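Local structure of TetR-family transcriptional regulator (Pectobacterium atrosepticum, 2HYT) at residues Thr13-Arg22 against His52-Val63; Cys93-Leu101 against Ile157-Ile168. The protein probably binds operator DNA as a dimeric transcriptional regulator of the TetR family, through a helix-turn-helix domain. All blocks are in the same frame, centred on the assembly; numbering follows the deposited sequence. Where two conformers were deposited one is given.

Contact 1: Thr13-Arg22 against His52-Val63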
loop_
_atom_site.group_PDB
_atom_site.type_symbol
_atom_site.label_atom_id
_atom_site.label_comp_id
_atom_site.label_asym_id
_atom_site.label_seq_id
_atom_site.Cartn_x
_atom_site.Cartn_y
_atom_site.Cartn_z
ATOM N N THR A 13 -23.069 -5.293 -23.047
ATOM C CA THR A 13 -23.372 -3.870 -22.830
ATOM C C THR A 13 -22.483 -3.282 -21.729
ATOM O O THR A 13 -21.910 -2.195 -21.924
ATOM C CB THR A 13 -24.851 -3.665 -22.517
ATOM O OG1 THR A 13 -25.660 -4.157 -23.605
ATOM C CG2 THR A 13 -25.184 -2.200 -22.262
ATOM N N ARG A 14 -22.320 -4.002 -20.621
ATOM C CA ARG A 14 -21.430 -3.535 -19.529
ATOM C C ARG A 14 -20.034 -3.217 -20.061
ATOM O O ARG A 14 -19.415 -2.181 -19.767
ATOM C CB ARG A 14 -21.323 -4.638 -18.469
ATOM C CG ARG A 14 -20.551 -4.235 -17.246
ATOM C CD ARG A 14 -20.286 -5.390 -16.275
ATOM N NE ARG A 14 -19.500 -4.952 -15.130
ATOM C CZ ARG A 14 -20.028 -4.378 -14.057
ATOM N NH1 ARG A 14 -21.332 -4.164 -14.025
ATOM N NH2 ARG A 14 -19.236 -3.970 -13.051
ATOM N N ALA A 15 -19.506 -4.156 -20.851
ATOM C CA ALA A 15 -18.162 -3.971 -21.443
ATOM C C ALA A 15 -18.056 -2.729 -22.343
ATOM O O ALA A 15 -17.021 -1.995 -22.309
ATOM C CB ALA A 15 -17.772 -5.278 -22.222
ATOM N N THR A 16 -19.092 -2.464 -23.157
ATOM C CA THR A 16 -19.103 -1.249 -23.993
ATOM C C THR A 16 -19.145 0.007 -23.124
ATOM O O THR A 16 -18.469 0.976 -23.396
ATOM C CB THR A 16 -20.234 -1.249 -25.062
ATOM O OG1 THR A 16 -21.464 -0.823 -24.459
ATOM C CG2 THR A 16 -20.369 -2.665 -25.701
ATOM N N LEU A 17 -19.946 -0.038 -22.049
ATOM C CA LEU A 17 -20.055 1.144 -21.183
ATOM C C LEU A 17 -18.743 1.420 -20.463
ATOM O O LEU A 17 -18.326 2.537 -20.307
ATOM C CB LEU A 17 -21.179 0.986 -20.182
ATOM C CG LEU A 17 -22.562 0.941 -20.782
ATOM C CD1 LEU A 17 -23.557 0.437 -19.703
ATOM C CD2 LEU A 17 -22.965 2.294 -21.342
ATOM N N LEU A 18 -18.070 0.349 -20.074
ATOM C CA LEU A 18 -16.807 0.466 -19.379
ATOM C C LEU A 18 -15.736 1.058 -20.297
ATOM O O LEU A 18 -14.986 1.944 -19.899
ATOM C CB LEU A 18 -16.376 -0.911 -18.825
ATOM C CG LEU A 18 -15.411 -0.861 -17.650
ATOM C CD1 LEU A 18 -16.199 -0.337 -16.446
ATOM C CD2 LEU A 18 -14.759 -2.284 -17.366
ATOM N N ALA A 19 -15.691 0.608 -21.549
ATOM C CA ALA A 19 -14.718 1.085 -22.499
ATOM C C ALA A 19 -14.966 2.562 -22.772
ATOM O O ALA A 19 -14.032 3.381 -22.835
ATOM C CB ALA A 19 -14.787 0.251 -23.829
ATOM N N THR A 20 -16.255 2.910 -22.920
ATOM C CA THR A 20 -16.600 4.328 -23.162
ATOM C C THR A 20 -16.268 5.188 -21.979
ATOM O O THR A 20 -15.720 6.275 -22.128
ATOM C CB THR A 20 -18.081 4.463 -23.503
ATOM O OG1 THR A 20 -18.267 3.842 -24.759
ATOM C CG2 THR A 20 -18.535 5.962 -23.550
ATOM N N ALA A 21 -16.563 4.698 -20.773
ATOM C CA ALA A 21 -16.209 5.472 -19.567
ATOM C C ALA A 21 -14.706 5.722 -19.540
ATOM O O ALA A 21 -14.264 6.825 -19.248
ATOM C CB ALA A 21 -16.654 4.740 -18.278
ATOM N N ARG A 22 -13.907 4.699 -19.859
ATOM C CA ARG A 22 -12.459 4.882 -19.918
ATOM C C ARG A 22 -12.053 5.953 -20.905
ATOM O O ARG A 22 -11.165 6.779 -20.621
ATOM C CB ARG A 22 -11.770 3.555 -20.267
ATOM C CG ARG A 22 -11.709 2.639 -19.095
ATOM C CD ARG A 22 -11.089 1.292 -19.467
ATOM N NE ARG A 22 -9.654 1.374 -19.732
ATOM C CZ ARG A 22 -8.922 0.317 -20.073
ATOM N NH1 ARG A 22 -9.499 -0.867 -20.239
ATOM N NH2 ARG A 22 -7.627 0.428 -20.275
ATOM N N HIS A 52 -26.076 -0.433 -14.576
ATOM C CA HIS A 52 -24.969 -1.375 -14.578
ATOM C C HIS A 52 -23.992 -1.276 -13.393
ATOM O O HIS A 52 -23.418 -2.302 -12.976
ATOM C CB HIS A 52 -24.182 -1.282 -15.900
ATOM C CG HIS A 52 -24.894 -1.908 -17.051
ATOM N ND1 HIS A 52 -24.674 -3.213 -17.445
ATOM C CD2 HIS A 52 -25.854 -1.421 -17.856
ATOM C CE1 HIS A 52 -25.437 -3.478 -18.490
ATOM N NE2 HIS A 52 -26.195 -2.423 -18.732
ATOM N N PHE A 53 -23.712 -0.058 -12.908
ATOM C CA PHE A 53 -22.633 0.155 -11.960
ATOM C C PHE A 53 -23.065 0.702 -10.590
ATOM O O PHE A 53 -22.264 0.713 -9.670
ATOM C CB PHE A 53 -21.591 1.084 -12.596
ATOM C CG PHE A 53 -21.050 0.560 -13.906
ATOM C CD1 PHE A 53 -20.161 -0.486 -13.939
ATOM C CD2 PHE A 53 -21.516 1.047 -15.106
ATOM C CE1 PHE A 53 -19.699 -0.994 -15.139
ATOM C CE2 PHE A 53 -21.018 0.569 -16.304
ATOM C CZ PHE A 53 -20.155 -0.486 -16.321
ATOM N N GLY A 54 -24.303 1.168 -10.464
ATOM C CA GLY A 54 -24.829 1.615 -9.172
ATOM C C GLY A 54 -24.535 3.075 -8.901
ATOM O O GLY A 54 -25.430 3.897 -8.708
ATOM N N ASP A 55 -23.237 3.376 -8.861
ATOM C CA ASP A 55 -22.734 4.749 -8.624
ATOM C C ASP A 55 -21.416 4.961 -9.304
ATOM O O ASP A 55 -20.844 4.039 -9.864
ATOM C CB ASP A 55 -22.654 5.064 -7.105
ATOM C CG ASP A 55 -21.751 4.126 -6.311
ATOM O OD1 ASP A 55 -21.053 3.240 -6.857
ATOM O OD2 ASP A 55 -21.716 4.306 -5.048
ATOM N N LYS A 56 -20.911 6.193 -9.229
ATOM C CA LYS A 56 -19.637 6.530 -9.865
ATOM C C LYS A 56 -18.494 5.723 -9.300
ATOM O O LYS A 56 -17.655 5.252 -10.038
ATOM C CB LYS A 56 -19.368 8.050 -9.740
ATOM C CG LYS A 56 -18.282 8.570 -10.667
ATOM C CD LYS A 56 -18.073 10.050 -10.417
ATOM C CE LYS A 56 -17.051 10.595 -11.371
ATOM N NZ LYS A 56 -16.732 11.967 -10.981
ATOM N N LYS A 57 -18.455 5.531 -7.992
ATOM C CA LYS A 57 -17.399 4.738 -7.397
ATOM C C LYS A 57 -17.401 3.302 -7.917
ATOM O O LYS A 57 -16.373 2.687 -8.135
ATOM C CB LYS A 57 -17.539 4.739 -5.875
ATOM C CG LYS A 57 -17.274 6.086 -5.261
ATOM C CD LYS A 57 -17.349 5.933 -3.716
ATOM C CE LYS A 57 -17.251 7.270 -2.964
ATOM N NZ LYS A 57 -17.283 7.023 -1.471
ATOM N N GLY A 58 -18.600 2.769 -8.105
ATOM C CA GLY A 58 -18.755 1.428 -8.654
ATOM C C GLY A 58 -18.186 1.313 -10.086
ATOM O O GLY A 58 -17.559 0.348 -10.489
ATOM N N LEU A 59 -18.471 2.344 -10.881
ATOM C CA LEU A 59 -17.929 2.455 -12.228
ATOM C C LEU A 59 -16.403 2.510 -12.170
ATOM O O LEU A 59 -15.703 1.767 -12.890
ATOM C CB LEU A 59 -18.511 3.666 -12.923
ATOM C CG LEU A 59 -17.990 3.926 -14.343
ATOM C CD1 LEU A 59 -18.037 2.689 -15.270
ATOM C CD2 LEU A 59 -18.777 5.168 -14.947
ATOM N N LEU A 60 -15.889 3.389 -11.311
ATOM C CA LEU A 60 -14.442 3.498 -11.152
ATOM C C LEU A 60 -13.828 2.131 -10.791
ATOM O O LEU A 60 -12.810 1.721 -11.370
ATOM C CB LEU A 60 -14.047 4.525 -10.103
ATOM C CG LEU A 60 -12.537 4.728 -9.916
ATOM C CD1 LEU A 60 -11.825 5.211 -11.187
ATOM C CD2 LEU A 60 -12.278 5.656 -8.702
ATOM N N ALA A 61 -14.432 1.408 -9.850
ATOM C CA ALA A 61 -13.897 0.092 -9.466
ATOM C C ALA A 61 -13.860 -0.853 -10.642
ATOM O O ALA A 61 -12.869 -1.597 -10.859
ATOM C CB ALA A 61 -14.688 -0.491 -8.288
ATOM N N ALA A 62 -14.893 -0.780 -11.478
ATOM C CA ALA A 62 -14.989 -1.669 -12.604
ATOM C C ALA A 62 -13.922 -1.347 -13.656
ATOM O O ALA A 62 -13.394 -2.228 -14.290
ATOM C CB ALA A 62 -16.408 -1.631 -13.215
ATOM N N VAL A 63 -13.688 -0.059 -13.891
ATOM C CA VAL A 63 -12.628 0.426 -14.774
ATOM C C VAL A 63 -11.277 -0.038 -14.253
ATOM O O VAL A 63 -10.458 -0.558 -15.027
ATOM C CB VAL A 63 -12.677 1.940 -14.880
ATOM C CG1 VAL A 63 -11.396 2.490 -15.478
ATOM C CG2 VAL A 63 -13.956 2.389 -15.703
HETATM O O HOH W 1 -23.576 -5.058 -15.675
HETATM O O HOH W 2 -21.252 -3.466 -10.786
#
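One face of the Arg14 guanidinium is covered by Phe53 CE1, which sits over its centre, 3.6 Å from Arg14 CZ; the two planes are inclined by 48°, so this is no parallel stack. Phe53 itself is sandwiched: Leu59 CD1 sits over the centre of one face, His52 CB over the other near the rim, while Leu17 CB and the Arg14 carbonyl oxygen meet its edge. The His52 ring takes Leu17 CD1 over a face in a CH-pi contact, 3.9 Å from the ring centroid. Arg14 reaches across because its chain is extended from CG to NE, with CG opposite the backbone N (chi1 -175°). Its NH1 donates to His52 O at 3.0 Å, a bent bond (133° at the hydrogen) that arrives from above the carbonyl plane. Water 1, in the guanidinium plane, joins NH1 to His52 ND1, and water 2 joins NH2 to His52 O; with the direct bond they probably help to hold the group's rotation. In the three-helix DNA-binding domain of the TetR family, this ties helix 7-28 to the end of the predicted recognition helix 48-53 and to the start of helix 56-81. Leu18 is the knob there, filling a hole formed by Phe53, Leu59, Ala62 and Val63. Farther along, Arg22 CG rests 3.6 Å from Val63 CG1, while its guanidinium turns to salt bridges with Glu70 and Glu104.

Contact 2: Cys93-Leu101 against Ile157-Ile168; sequences CRAYLEMAL and IYGSLAEAAFWI. With EDO (1,2-ethanediol), chain E.
Tyr96 and Leu97 are neighbouring knobs that enter adjoining holes of helix 150-170, and their first torsions send them different ways. In Tyr96, CG is trans to the backbone N (chi1 -171°), which carries the ring into the hole between Tyr158, Leu161, Ala162 and Ala165. Its CD1 lies 3.7 Å from Leu161 CB and its CE1 3.8 Å from Ala165 CB, with Ala165 CB and Leu161 O lying obliquely to the ring. The hydroxyl ends beside Ala162, where water 3 links OH to the Ala162 carbonyl oxygen. Leu97 instead has CG trans to its carbonyl carbon (chi1 -61°), and the CD2 branch does the probing: it is 3.8 Å from Ala164 CB and also touches Leu161, while Leu97 CB meets Ile168 CD1. Ile168 uses both branches, CD1 for Leu97 and CG2 for Ala100 and Leu101; the Leu101 side chain crosses that of Ile168 at about a right angle, Leu101 CD2 lying 3.5 Å from Ile168 CG2. At the other end Cys93 SG lies 4.0 Å from Leu161 CD1. Small Ala100 and Ala165 face each other between the larger groups. The axes of 93-98 and 157-168 come within 9.2 Å at 28°, near enough to parallel for knobs-into-holes packing. Beyond it, Tyr158, Ala164 and Trp167 pack on the second subunit, consistent with the all-helical C-terminal domain of TetR regulators, in which helix 150-170 belongs to both core and dimer interface.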
loop_
_atom_site.group_PDB
_atom_site.type_symbol
_atom_site.label_atom_id
_atom_site.label_comp_id
_atom_site.label_asym_id
_atom_site.label_seq_id
_atom_site.Cartn_x
_atom_site.Cartn_y
_atom_site.Cartn_z
ATOM N N CYS A 93 9.897 -5.428 -13.104
ATOM C CA CYS A 93 9.826 -4.498 -11.985
ATOM C C CYS A 93 9.937 -3.034 -12.451
ATOM O O CYS A 93 9.133 -2.168 -12.023
ATOM C CB CYS A 93 10.871 -4.804 -10.919
ATOM S SG CYS A 93 10.660 -6.368 -10.057
ATOM N N ARG A 94 10.891 -2.743 -13.330
ATOM C CA ARG A 94 11.019 -1.375 -13.856
ATOM C C ARG A 94 9.770 -0.949 -14.633
ATOM O O ARG A 94 9.335 0.194 -14.561
ATOM C CB ARG A 94 12.222 -1.274 -14.760
ATOM C CG ARG A 94 13.536 -1.330 -14.019
ATOM C CD ARG A 94 14.711 -0.905 -14.928
ATOM N NE ARG A 94 14.807 -1.721 -16.148
ATOM C CZ ARG A 94 15.613 -2.775 -16.308
ATOM N NH1 ARG A 94 16.426 -3.186 -15.346
ATOM N NH2 ARG A 94 15.601 -3.418 -17.465
ATOM N N ALA A 95 9.209 -1.883 -15.399
ATOM C CA ALA A 95 8.024 -1.596 -16.214
ATOM C C ALA A 95 6.815 -1.179 -15.362
ATOM O O ALA A 95 6.048 -0.270 -15.723
ATOM C CB ALA A 95 7.696 -2.795 -17.091
ATOM N N TYR A 96 6.686 -1.777 -14.178
ATOM C CA TYR A 96 5.660 -1.392 -13.238
ATOM C C TYR A 96 5.771 0.093 -12.853
ATOM O O TYR A 96 4.760 0.833 -12.783
ATOM C CB TYR A 96 5.711 -2.286 -12.001
ATOM C CG TYR A 96 4.550 -2.078 -11.102
ATOM C CD1 TYR A 96 4.557 -1.025 -10.169
ATOM C CD2 TYR A 96 3.427 -2.905 -11.152
ATOM C CE1 TYR A 96 3.449 -0.817 -9.337
ATOM C CE2 TYR A 96 2.342 -2.696 -10.311
ATOM C CZ TYR A 96 2.366 -1.633 -9.408
ATOM O OH TYR A 96 1.340 -1.355 -8.521
ATOM N N LEU A 97 6.990 0.533 -12.587
ATOM C CA LEU A 97 7.230 1.938 -12.298
ATOM C C LEU A 97 7.010 2.827 -13.523
ATOM O O LEU A 97 6.443 3.923 -13.404
ATOM C CB LEU A 97 8.643 2.148 -11.776
ATOM C CG LEU A 97 9.005 1.420 -10.481
ATOM C CD1 LEU A 97 10.359 1.925 -9.958
ATOM C CD2 LEU A 97 7.919 1.592 -9.405
ATOM N N GLU A 98 7.484 2.371 -14.678
ATOM C CA GLU A 98 7.311 3.106 -15.955
ATOM C C GLU A 98 5.824 3.321 -16.267
ATOM O O GLU A 98 5.445 4.377 -16.801
ATOM C CB GLU A 98 7.987 2.358 -17.098
ATOM C CG GLU A 98 9.478 2.412 -17.000
ATOM C CD GLU A 98 10.216 1.438 -17.907
ATOM O OE1 GLU A 98 9.599 0.517 -18.497
ATOM O OE2 GLU A 98 11.453 1.612 -18.003
HETATM N N MSE A 99 4.974 2.368 -15.887
HETATM C CA MSE A 99 3.531 2.514 -16.053
HETATM C C MSE A 99 2.942 3.678 -15.284
HETATM O O MSE A 99 1.886 4.202 -15.670
HETATM C CB MSE A 99 2.855 1.242 -15.628
HETATM C CG MSE A 99 2.909 0.241 -16.630
HETATM SE SE MSE A 99 2.246 -1.505 -15.907
HETATM C CE MSE A 99 2.465 -2.406 -17.535
ATOM N N ALA A 100 3.615 4.137 -14.221
ATOM C CA ALA A 100 3.120 5.258 -13.418
ATOM C C ALA A 100 3.115 6.583 -14.186
ATOM O O ALA A 100 2.549 7.561 -13.705
ATOM C CB ALA A 100 3.934 5.420 -12.153
ATOM N N LEU A 101 3.782 6.626 -15.330
ATOM C CA LEU A 101 3.765 7.838 -16.174
ATOM C C LEU A 101 2.808 7.714 -17.350
ATOM O O LEU A 101 2.639 8.677 -18.113
ATOM C CB LEU A 101 5.156 8.164 -16.675
ATOM C CG LEU A 101 6.210 8.478 -15.591
ATOM C CD1 LEU A 101 7.544 8.934 -16.245
ATOM C CD2 LEU A 101 5.699 9.506 -14.578
ATOM N N ILE A 157 8.468 -7.196 -2.477
ATOM C CA ILE A 157 8.745 -6.588 -3.788
ATOM C C ILE A 157 7.534 -5.816 -4.339
ATOM O O ILE A 157 7.643 -4.656 -4.710
ATOM C CB ILE A 157 9.239 -7.659 -4.804
ATOM C CG1 ILE A 157 10.572 -8.273 -4.354
ATOM C CG2 ILE A 157 9.315 -7.071 -6.212
ATOM C CD1 ILE A 157 10.944 -9.526 -5.191
ATOM N N TYR A 158 6.388 -6.485 -4.393
ATOM C CA TYR A 158 5.143 -5.857 -4.840
ATOM C C TYR A 158 4.889 -4.568 -4.027
ATOM O O TYR A 158 4.578 -3.494 -4.590
ATOM C CB TYR A 158 3.939 -6.829 -4.788
ATOM C CG TYR A 158 2.641 -6.040 -4.890
ATOM C CD1 TYR A 158 2.250 -5.499 -6.115
ATOM C CD2 TYR A 158 1.875 -5.774 -3.808
ATOM C CE1 TYR A 158 1.119 -4.718 -6.222
ATOM C CE2 TYR A 158 0.744 -4.990 -3.894
ATOM C CZ TYR A 158 0.344 -4.508 -5.124
ATOM O OH TYR A 158 -0.796 -3.747 -5.208
ATOM N N GLY A 159 5.047 -4.617 -2.680
ATOM C CA GLY A 159 4.821 -3.442 -1.844
ATOM C C GLY A 159 5.730 -2.288 -2.225
ATOM O O GLY A 159 5.309 -1.133 -2.304
ATOM N N SER A 160 6.993 -2.594 -2.490
ATOM C CA SER A 160 7.943 -1.535 -2.845
ATOM C C SER A 160 7.503 -0.838 -4.128
ATOM O O SER A 160 7.530 0.398 -4.233
ATOM C CB SER A 160 9.351 -2.107 -2.978
ATOM O OG SER A 160 9.577 -2.877 -4.159
ATOM N N LEU A 161 7.096 -1.650 -5.091
ATOM C CA LEU A 161 6.757 -1.149 -6.425
ATOM C C LEU A 161 5.482 -0.344 -6.368
ATOM O O LEU A 161 5.387 0.703 -6.977
ATOM C CB LEU A 161 6.596 -2.303 -7.398
ATOM C CG LEU A 161 7.853 -3.107 -7.702
ATOM C CD1 LEU A 161 7.501 -4.330 -8.612
ATOM C CD2 LEU A 161 8.902 -2.246 -8.368
ATOM N N ALA A 162 4.477 -0.847 -5.641
ATOM C CA ALA A 162 3.210 -0.168 -5.516
ATOM C C ALA A 162 3.394 1.195 -4.880
ATOM O O ALA A 162 2.843 2.207 -5.351
ATOM C CB ALA A 162 2.260 -1.033 -4.672
ATOM N N GLU A 163 4.225 1.274 -3.844
ATOM C CA GLU A 163 4.419 2.556 -3.179
ATOM C C GLU A 163 5.230 3.537 -4.035
ATOM O O GLU A 163 4.916 4.743 -4.106
ATOM C CB GLU A 163 5.136 2.354 -1.831
ATOM C CG GLU A 163 4.991 3.503 -0.887
ATOM C CD GLU A 163 3.532 3.713 -0.429
ATOM O OE1 GLU A 163 2.670 2.794 -0.595
ATOM O OE2 GLU A 163 3.258 4.832 0.052
ATOM N N ALA A 164 6.280 3.022 -4.645
ATOM C CA ALA A 164 7.112 3.852 -5.517
ATOM C C ALA A 164 6.282 4.397 -6.693
ATOM O O ALA A 164 6.470 5.532 -7.102
ATOM C CB ALA A 164 8.339 3.091 -5.970
ATOM N N ALA A 165 5.365 3.600 -7.240
ATOM C CA ALA A 165 4.464 4.087 -8.312
ATOM C C ALA A 165 3.593 5.235 -7.833
ATOM O O ALA A 165 3.462 6.243 -8.530
ATOM C CB ALA A 165 3.637 2.965 -8.882
ATOM N N PHE A 166 3.029 5.130 -6.638
ATOM C CA PHE A 166 2.283 6.252 -6.042
ATOM C C PHE A 166 3.128 7.503 -5.968
ATOM O O PHE A 166 2.663 8.600 -6.349
ATOM C CB PHE A 166 1.804 5.923 -4.636
ATOM C CG PHE A 166 0.616 5.003 -4.582
ATOM C CD1 PHE A 166 -0.490 5.196 -5.414
ATOM C CD2 PHE A 166 0.535 4.015 -3.608
ATOM C CE1 PHE A 166 -1.597 4.354 -5.312
ATOM C CE2 PHE A 166 -0.572 3.170 -3.532
ATOM C CZ PHE A 166 -1.645 3.376 -4.375
ATOM N N TRP A 167 4.350 7.323 -5.504
ATOM C CA TRP A 167 5.299 8.409 -5.287
ATOM C C TRP A 167 5.595 9.053 -6.637
ATOM O O TRP A 167 5.513 10.280 -6.804
ATOM C CB TRP A 167 6.557 7.880 -4.607
ATOM C CG TRP A 167 7.582 8.903 -4.402
ATOM C CD1 TRP A 167 7.551 9.942 -3.511
ATOM C CD2 TRP A 167 8.820 9.036 -5.127
ATOM N NE1 TRP A 167 8.691 10.686 -3.615
ATOM C CE2 TRP A 167 9.484 10.157 -4.603
ATOM C CE3 TRP A 167 9.436 8.302 -6.140
ATOM C CZ2 TRP A 167 10.702 10.570 -5.073
ATOM C CZ3 TRP A 167 10.669 8.719 -6.599
ATOM C CH2 TRP A 167 11.260 9.860 -6.102
ATOM N N ILE A 168 5.861 8.243 -7.644
ATOM C CA ILE A 168 6.161 8.809 -8.971
ATOM C C ILE A 168 4.956 9.610 -9.477
ATOM O O ILE A 168 5.124 10.698 -10.059
ATOM C CB ILE A 168 6.530 7.703 -9.969
ATOM C CG1 ILE A 168 7.874 7.096 -9.610
ATOM C CG2 ILE A 168 6.533 8.220 -11.395
ATOM C CD1 ILE A 168 8.175 5.706 -10.205
HETATM C C1 EDO E . 5.382 -0.840 -19.849
HETATM O O1 EDO E . 5.783 -2.084 -20.447
HETATM C C2 EDO E . 6.510 -0.097 -19.173
HETATM O O2 EDO E . 7.114 0.808 -20.110
HETATM O O HOH W 3 0.549 1.283 -6.987
#

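In the fold
Contact 1 closes before contact 2 opens along the chain, and the two do not touch: their centres are 25 Å apart and their nearest atoms about 11 Å. Contact 1 lies in the N-terminal DNA-binding part, contact 2 in the C-terminal regulatory part. Helix 56-81 connects them physically. Its first turns form part of contact 1, whereas Met71, Leu75 and Ile78 farther along it pack against 93-101, and helix 85-98 follows it directly. Helix 103-117 also spans both, touching Val63 in contact 1 and Ala100 and Ala165 in contact 2. Because these two helices touch both contacts, they probably link the DNA-binding part to the body, where contact 2 adjoins the second subunit.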